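Local structure of ParM protein (Staphylococcus aureus, 3JS6) at residues 52-57 with 143-148; 102-107 with 150-155. The protein probably forms actin-like filaments that segregate a staphylococcal plasmid between daughter cells. One frame throughout, in Å; residues are numbered along the deposited sequence.

Contact 1 (52-57 with 143-148); sequences SEFIIN and IEIDGI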
loop_
_atom_site.group_PDB
_atom_site.type_symbol
_atom_site.label_atom_id
_atom_site.label_comp_id
_atom_site.label_asym_id
_atom_site.label_seq_id
_atom_site.Cartn_x
_atom_site.Cartn_y
_atom_site.Cartn_z
ATOM N N SER A 52 -18.692 -1.047 5.717
ATOM C CA SER A 52 -19.604 -1.989 5.078
ATOM C C SER A 52 -19.652 -3.351 5.758
ATOM O O SER A 52 -18.784 -3.697 6.556
ATOM C CB SER A 52 -19.215 -2.182 3.606
ATOM O OG SER A 52 -19.362 -0.982 2.881
ATOM N N GLU A 53 -20.688 -4.110 5.434
ATOM C CA GLU A 53 -20.882 -5.446 5.982
ATOM C C GLU A 53 -20.600 -6.436 4.886
ATOM O O GLU A 53 -21.071 -6.255 3.755
ATOM C CB GLU A 53 -22.318 -5.631 6.473
ATOM C CG GLU A 53 -22.725 -4.646 7.539
ATOM C CD GLU A 53 -24.134 -4.901 8.050
ATOM O OE1 GLU A 53 -24.966 -5.445 7.283
ATOM O OE2 GLU A 53 -24.411 -4.549 9.215
ATOM N N PHE A 54 -19.833 -7.476 5.219
ATOM C CA PHE A 54 -19.457 -8.502 4.253
ATOM C C PHE A 54 -19.838 -9.914 4.694
ATOM O O PHE A 54 -19.497 -10.342 5.807
ATOM C CB PHE A 54 -17.939 -8.481 4.014
ATOM C CG PHE A 54 -17.421 -7.165 3.517
ATOM C CD1 PHE A 54 -17.276 -6.076 4.377
ATOM C CD2 PHE A 54 -17.111 -7.001 2.174
ATOM C CE1 PHE A 54 -16.828 -4.846 3.887
ATOM C CE2 PHE A 54 -16.668 -5.776 1.686
ATOM C CZ PHE A 54 -16.527 -4.702 2.545
ATOM N N ILE A 55 -20.549 -10.626 3.818
ATOM C CA ILE A 55 -20.910 -12.027 4.074
ATOM C C ILE A 55 -20.236 -12.807 2.956
ATOM O O ILE A 55 -20.499 -12.568 1.761
ATOM C CB ILE A 55 -22.423 -12.254 4.044
ATOM C CG1 ILE A 55 -23.065 -11.557 5.245
ATOM C CG2 ILE A 55 -22.728 -13.750 4.104
ATOM C CD1 ILE A 55 -24.587 -11.639 5.240
ATOM N N ILE A 56 -19.366 -13.738 3.340
ATOM C CA ILE A 56 -18.583 -14.510 2.366
ATOM C C ILE A 56 -19.114 -15.939 2.166
ATOM O O ILE A 56 -19.255 -16.693 3.134
ATOM C CB ILE A 56 -17.099 -14.644 2.827
ATOM C CG1 ILE A 56 -16.546 -13.297 3.322
ATOM C CG2 ILE A 56 -16.264 -15.241 1.695
ATOM C CD1 ILE A 56 -16.750 -12.153 2.367
ATOM N N ASN A 57 -19.372 -16.297 0.911
ATOM C CA ASN A 57 -19.889 -17.629 0.527
ATOM C C ASN A 57 -21.096 -18.116 1.325
ATOM O O ASN A 57 -21.194 -19.297 1.684
ATOM C CB ASN A 57 -18.776 -18.685 0.585
ATOM C CG ASN A 57 -17.739 -18.483 -0.501
ATOM O OD1 ASN A 57 -18.072 -18.101 -1.631
ATOM N ND2 ASN A 57 -16.484 -18.726 -0.170
ATOM N N ILE A 143 -19.498 -12.830 -2.590
ATOM C CA ILE A 143 -19.386 -11.876 -1.500
ATOM C C ILE A 143 -20.599 -10.966 -1.564
ATOM O O ILE A 143 -20.963 -10.457 -2.624
ATOM C CB ILE A 143 -18.103 -11.014 -1.603
ATOM C CG1 ILE A 143 -16.868 -11.908 -1.502
ATOM C CG2 ILE A 143 -18.096 -9.941 -0.493
ATOM C CD1 ILE A 143 -15.595 -11.140 -1.682
ATOM N N GLU A 144 -21.225 -10.767 -0.415
ATOM C CA GLU A 144 -22.386 -9.903 -0.324
ATOM C C GLU A 144 -21.891 -8.669 0.437
ATOM O O GLU A 144 -21.463 -8.784 1.597
ATOM C CB GLU A 144 -23.482 -10.618 0.473
ATOM C CG GLU A 144 -24.862 -10.035 0.320
ATOM C CD GLU A 144 -25.805 -10.522 1.395
ATOM O OE1 GLU A 144 -25.928 -9.847 2.445
ATOM O OE2 GLU A 144 -26.413 -11.589 1.194
ATOM N N ILE A 145 -21.940 -7.507 -0.215
ATOM C CA ILE A 145 -21.486 -6.261 0.403
ATOM C C ILE A 145 -22.728 -5.432 0.677
ATOM O O ILE A 145 -23.477 -5.108 -0.257
ATOM C CB ILE A 145 -20.536 -5.449 -0.522
ATOM C CG1 ILE A 145 -19.362 -6.316 -0.969
ATOM C CG2 ILE A 145 -19.974 -4.236 0.257
ATOM C CD1 ILE A 145 -19.588 -7.070 -2.281
ATOM N N ASP A 146 -22.959 -5.125 1.950
ATOM C CA ASP A 146 -24.138 -4.362 2.346
ATOM C C ASP A 146 -25.393 -4.931 1.663
ATOM O O ASP A 146 -26.202 -4.195 1.083
ATOM C CB ASP A 146 -23.926 -2.885 1.982
ATOM C CG ASP A 146 -22.822 -2.243 2.806
ATOM O OD1 ASP A 146 -22.150 -1.322 2.296
ATOM O OD2 ASP A 146 -22.628 -2.661 3.972
ATOM N N GLY A 147 -25.530 -6.257 1.724
ATOM C CA GLY A 147 -26.673 -6.939 1.133
ATOM C C GLY A 147 -26.662 -7.192 -0.375
ATOM O O GLY A 147 -27.545 -7.862 -0.881
ATOM N N ILE A 148 -25.676 -6.677 -1.100
ATOM C CA ILE A 148 -25.625 -6.869 -2.549
ATOM C C ILE A 148 -24.660 -7.999 -2.933
ATOM O O ILE A 148 -23.458 -7.889 -2.730
ATOM C CB ILE A 148 -25.175 -5.567 -3.264
ATOM C CG1 ILE A 148 -26.092 -4.398 -2.881
ATOM C CG2 ILE A 148 -25.159 -5.776 -4.765
ATOM C CD1 ILE A 148 -27.553 -4.580 -3.303
#
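Strand 52-56 runs antiparallel to strand 143-145, with axes 4.8 Å apart at their closest and an angle of 163°. I55 and E144 form the hydrogen-bonded pair. I55 N donates to E144 O, and E144 N returns to I55 O at 2.9 Å. D146 grips both polar backbone atoms of E53. D146 N donates to E53 O, and D146 OD2 takes E53 N at 2.8 Å from above the carboxylate plane. The other oxygen, D146 OD1, accepts S52 OG on its syn side at 2.9 Å and also pairs with R105. D146 and G147 are the middle residues of a type I' turn, closing the hairpin that leads into strand 148-161. F54, I56, I143 and I145 share one face; helix 90-104 covers F54, I56 and I143, and R105 lies on I145. I143 CG2 meets the edge of the F54 ring at CD2 (4.1 Å), while I145 CG1 approaches F54 CE2 to 3.8 Å. I56 lies alongside I143, its CD1 3.9 Å from I143 CG2. I55 and E144 lie side by side on the other face, I55 CD1 3.6 Å from E144 OE1. E53 sends its carboxylate to K34.

Contact 2 (102-107 with 150-155); sequences LLAREV and KTINVK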
loop_
_atom_site.group_PDB
_atom_site.type_symbol
_atom_site.label_atom_id
_atom_site.label_comp_id
_atom_site.label_asym_id
_atom_site.label_seq_id
_atom_site.Cartn_x
_atom_site.Cartn_y
_atom_site.Cartn_z
ATOM N N LEU A 102 -14.940 -4.956 -1.642
ATOM C CA LEU A 102 -15.151 -3.510 -1.792
ATOM C C LEU A 102 -14.932 -3.098 -3.242
ATOM O O LEU A 102 -15.643 -2.247 -3.765
ATOM C CB LEU A 102 -14.186 -2.694 -0.922
ATOM C CG LEU A 102 -14.615 -2.127 0.432
ATOM C CD1 LEU A 102 -13.502 -1.162 0.902
ATOM C CD2 LEU A 102 -15.973 -1.385 0.336
ATOM N N LEU A 103 -13.917 -3.672 -3.875
ATOM C CA LEU A 103 -13.669 -3.345 -5.266
ATOM C C LEU A 103 -14.784 -3.933 -6.143
ATOM O O LEU A 103 -15.257 -3.259 -7.070
ATOM C CB LEU A 103 -12.296 -3.840 -5.718
ATOM C CG LEU A 103 -11.072 -3.198 -5.014
ATOM C CD1 LEU A 103 -9.777 -3.686 -5.681
ATOM C CD2 LEU A 103 -11.137 -1.661 -5.081
ATOM N N ALA A 104 -15.239 -5.147 -5.820
ATOM C CA ALA A 104 -16.307 -5.792 -6.592
ATOM C C ALA A 104 -17.591 -4.976 -6.544
ATOM O O ALA A 104 -18.326 -4.890 -7.533
ATOM C CB ALA A 104 -16.572 -7.243 -6.073
ATOM N N ARG A 105 -17.854 -4.352 -5.402
ATOM C CA ARG A 105 -19.062 -3.567 -5.254
ATOM C C ARG A 105 -19.075 -2.369 -6.217
ATOM O O ARG A 105 -20.128 -1.810 -6.497
ATOM C CB ARG A 105 -19.205 -3.072 -3.810
ATOM C CG ARG A 105 -20.618 -2.578 -3.469
ATOM C CD ARG A 105 -20.623 -1.068 -3.285
ATOM N NE ARG A 105 -19.733 -0.656 -2.198
ATOM C CZ ARG A 105 -20.056 -0.696 -0.909
ATOM N NH1 ARG A 105 -19.176 -0.309 0.007
ATOM N NH2 ARG A 105 -21.268 -1.097 -0.535
ATOM N N GLU A 106 -17.905 -1.970 -6.702
ATOM C CA GLU A 106 -17.830 -0.843 -7.638
ATOM C C GLU A 106 -18.178 -1.250 -9.069
ATOM O O GLU A 106 -18.182 -0.415 -9.961
ATOM C CB GLU A 106 -16.441 -0.200 -7.594
ATOM C CG GLU A 106 -16.116 0.480 -6.250
ATOM C CD GLU A 106 -17.169 1.508 -5.841
ATOM O OE1 GLU A 106 -17.782 2.152 -6.726
ATOM O OE2 GLU A 106 -17.380 1.693 -4.631
ATOM N N VAL A 107 -18.463 -2.530 -9.292
ATOM C CA VAL A 107 -18.830 -3.007 -10.637
ATOM C C VAL A 107 -20.325 -3.266 -10.556
ATOM O O VAL A 107 -20.762 -4.086 -9.763
ATOM C CB VAL A 107 -18.141 -4.339 -11.008
ATOM C CG1 VAL A 107 -18.705 -4.837 -12.349
ATOM C CG2 VAL A 107 -16.602 -4.166 -11.093
ATOM N N LYS A 150 -22.280 -10.312 -5.084
ATOM C CA LYS A 150 -21.391 -10.216 -6.244
ATOM C C LYS A 150 -20.718 -11.559 -6.345
ATOM O O LYS A 150 -20.238 -12.090 -5.334
ATOM C CB LYS A 150 -20.300 -9.152 -6.055
ATOM C CG LYS A 150 -20.794 -7.709 -6.078
ATOM C CD LYS A 150 -21.470 -7.362 -7.385
ATOM C CE LYS A 150 -21.954 -5.923 -7.364
ATOM N NZ LYS A 150 -22.669 -5.540 -8.611
ATOM N N THR A 151 -20.700 -12.109 -7.555
ATOM C CA THR A 151 -20.036 -13.366 -7.832
ATOM C C THR A 151 -18.705 -12.926 -8.407
ATOM O O THR A 151 -18.674 -12.253 -9.439
ATOM C CB THR A 151 -20.782 -14.177 -8.915
ATOM O OG1 THR A 151 -22.053 -14.589 -8.409
ATOM C CG2 THR A 151 -19.973 -15.394 -9.321
ATOM N N ILE A 152 -17.609 -13.309 -7.764
ATOM C CA ILE A 152 -16.297 -12.878 -8.229
ATOM C C ILE A 152 -15.427 -14.005 -8.748
ATOM O O ILE A 152 -15.068 -14.919 -7.996
ATOM C CB ILE A 152 -15.532 -12.162 -7.094
ATOM C CG1 ILE A 152 -16.304 -10.901 -6.691
ATOM C CG2 ILE A 152 -14.105 -11.823 -7.540
ATOM C CD1 ILE A 152 -16.480 -10.738 -5.209
ATOM N N ASN A 153 -15.070 -13.942 -10.016
ATOM C CA ASN A 153 -14.194 -14.935 -10.630
ATOM C C ASN A 153 -12.825 -14.317 -10.901
ATOM O O ASN A 153 -12.740 -13.222 -11.448
ATOM C CB ASN A 153 -14.830 -15.497 -11.903
ATOM C CG ASN A 153 -16.162 -16.172 -11.639
ATOM O OD1 ASN A 153 -17.185 -15.793 -12.209
ATOM N ND2 ASN A 153 -16.149 -17.191 -10.786
ATOM N N VAL A 154 -11.760 -14.994 -10.526
ATOM C CA VAL A 154 -10.429 -14.461 -10.759
ATOM C C VAL A 154 -9.815 -15.201 -11.948
ATOM O O VAL A 154 -9.613 -16.419 -11.904
ATOM C CB VAL A 154 -9.539 -14.622 -9.518
ATOM C CG1 VAL A 154 -8.135 -14.121 -9.821
ATOM C CG2 VAL A 154 -10.132 -13.795 -8.350
ATOM N N LYS A 155 -9.509 -14.452 -12.992
ATOM C CA LYS A 155 -8.965 -15.018 -14.229
ATOM C C LYS A 155 -7.456 -15.025 -14.274
ATOM O O LYS A 155 -6.861 -15.638 -15.168
ATOM C CB LYS A 155 -9.489 -14.220 -15.417
ATOM C CG LYS A 155 -10.994 -14.167 -15.476
ATOM C CD LYS A 155 -11.587 -15.561 -15.424
ATOM C CE LYS A 155 -13.102 -15.507 -15.520
ATOM N NZ LYS A 155 -13.700 -16.883 -15.545
#
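The flat group that meets a partner here is the V107 carbonyl. K150 NZ meets its oxygen in the carbonyl plane, with a C=O...N angle of 155°. The bond from K150 NZ to V107 O is short, at 2.7 Å. The K150 chain is bent where CD turns off (chi2 -60°) and extended beyond. Its aliphatic part runs past A104, with K150 CE 3.8 Å from A104 O. That oxygen is already taken by V107 N at 2.9 Å, within the type I turn A104-V107. A104 also faces the strand with its methyl. A104 CB sits 3.6 Å from I152 CD1 and 4.2 Å from K150 CB. K150 and I152 therefore come from the same side of strand 148-161, and T151 between them points away. This is helix-on-sheet packing in the actin-like fold. A104 also touches M7 of strand 4-11, and V107 touches Y5 of that strand and V112 of strand 111-120. The ammonium has a second acceptor in E109 O. K150 is buried, and the main-chain carbonyls of V107 and E109 hold its charged end. The positive charge near the C-terminal end of helix 90-104 probably interacts favourably with the helix dipole.

Overall arrangement
Contacts 1 and 2 lie 11 Å apart between centres, in the part of the chain assigned to the N-terminal domain of actin-like proteins. Their segments alternate along the chain: 52-57, 102-107, 143-148, 150-155. The second segments belong to the two arms of one hairpin, neighbours in the large mixed sheet. I143 O and K150 N probably hydrogen-bond across it, and I143 CD1 packs on I152 CD1. Helix 90-104 serves both contacts: its body covers much of the apolar face of contact 1, and its A104 enters contact 2. R105, just past A104, reaches back to S52 and D146. Strands 52-56, 141-145 and 148-161 are thus consecutive neighbours in that sheet, with helix 90-104 and R105 packed against them.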